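Local structure of beta-lactamase II (Erythrobacter litoralis, 6V73) at the interface of chains A and B. The protein hydrolyses beta-lactam antibiotics to substituted beta-amino acids as a zinc-dependent metallo-beta-lactamase of class B. Coordinates in Å, arbitrary orientation; residue numbers count along the deposited sequence, not the author numbering. Chains: chain A/B, Beta-lactamase II.

The interface of chains A and B. Residues chain A 49, 195-196; chain B 44, 46.
B:Phe46 and A:Ile49 meet face to branch where two copies of the enzyme abut about a two-fold axis, and this patch illustrates how the apolar side chains of a loop can be buried by a neighbouring copy. B:Met44 and B:Phe46 lie between strands 34-41 and 49-58, in the hairpin loop that in this family borders the active site and may help to hold apolar parts of a substrate. A:Gly195 and A:Asn196 belong to a loop that, by family resemblance, probably borders the active site of chain A, and A:Asn196 is probably the conserved asparagine that helps to bind substrate. Because the protein is described as a monomer, the pairing may reflect crystal packing.

B:Met44 shows the fit atom by atom. Its CB rests at van der Waals distance, 3.8 Å, from A:Gly195 CA, where there is no side chain to stand in the way. CG passes the same peptide, with A:Gly195 O at 4.0 Å. CG stands beside the backbone N and chi2 (-171°) is extended, which carries SD past the glycine to the asparagine, 3.8 Å from A:Asn196 CB. The contact therefore uses the aliphatic base of A:Asn196 and not its amide. At the other end of B:Met44, the backbone O lies 3.3 Å from A:Gly195 CA.

That carbonyl has a second neighbour. It stands 3.5 Å above the ring plane of B:Phe46, over the centre, so the ring is sandwiched between its own loop and chain A. On the opposite face A:Ile49, at the start of strand 49-58, spreads its two branches. With CG1 beside the backbone N (chi1 -66°), the longer branch covers one side of the ring and brings CD1 3.7 Å from B:Phe46 CD2. The shorter branch takes the ring centre, where A:Ile49 CG2 hangs 4.0 Å above the plane of B:Phe46, facing its CD1 and CE1.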
# COMPACT_ATOMS: atom_id res chain seq x y z
N ILE A 49 6.38 -4.46 -7.21
CA ILE A 49 5.62 -5.49 -6.51
C ILE A 49 5.32 -6.60 -7.50
O ILE A 49 4.77 -6.33 -8.58
CB ILE A 49 4.31 -4.93 -5.93
CG1 ILE A 49 4.58 -3.93 -4.81
CG2 ILE A 49 3.45 -6.06 -5.37
CD1 ILE A 49 3.32 -3.15 -4.40
N GLY A 195 -0.44 -8.11 4.12
CA GLY A 195 -0.32 -7.22 2.98
C GLY A 195 -1.31 -6.07 3.05
O GLY A 195 -1.48 -5.44 4.09
N ASN A 196 -1.98 -5.81 1.93
CA ASN A 196 -2.79 -4.60 1.81
C ASN A 196 -4.22 -4.88 2.26
O ASN A 196 -5.00 -5.52 1.55
CB ASN A 196 -2.76 -4.08 0.37
CG ASN A 196 -3.83 -3.05 0.11
OD1 ASN A 196 -4.16 -2.23 0.99
ND2 ASN A 196 -4.39 -3.08 -1.09
N MET B 44 3.69 -4.09 4.17
CA MET B 44 2.76 -5.00 3.51
C MET B 44 3.44 -6.24 2.97
O MET B 44 2.88 -6.94 2.13
CB MET B 44 2.02 -4.29 2.38
CG MET B 44 1.44 -2.96 2.82
SD MET B 44 0.36 -2.28 1.55
CE MET B 44 0.16 -0.61 2.17
N PHE B 46 6.07 -6.28 1.09
CA PHE B 46 6.65 -6.00 -0.21
C PHE B 46 8.04 -5.40 -0.10
O PHE B 46 8.58 -4.92 -1.10
CB PHE B 46 5.74 -5.06 -1.01
CG PHE B 46 4.33 -5.55 -1.14
CD1 PHE B 46 4.06 -6.87 -1.40
CD2 PHE B 46 3.26 -4.67 -1.03
CE1 PHE B 46 2.75 -7.32 -1.54
CE2 PHE B 46 1.95 -5.12 -1.18
CZ PHE B 46 1.70 -6.43 -1.42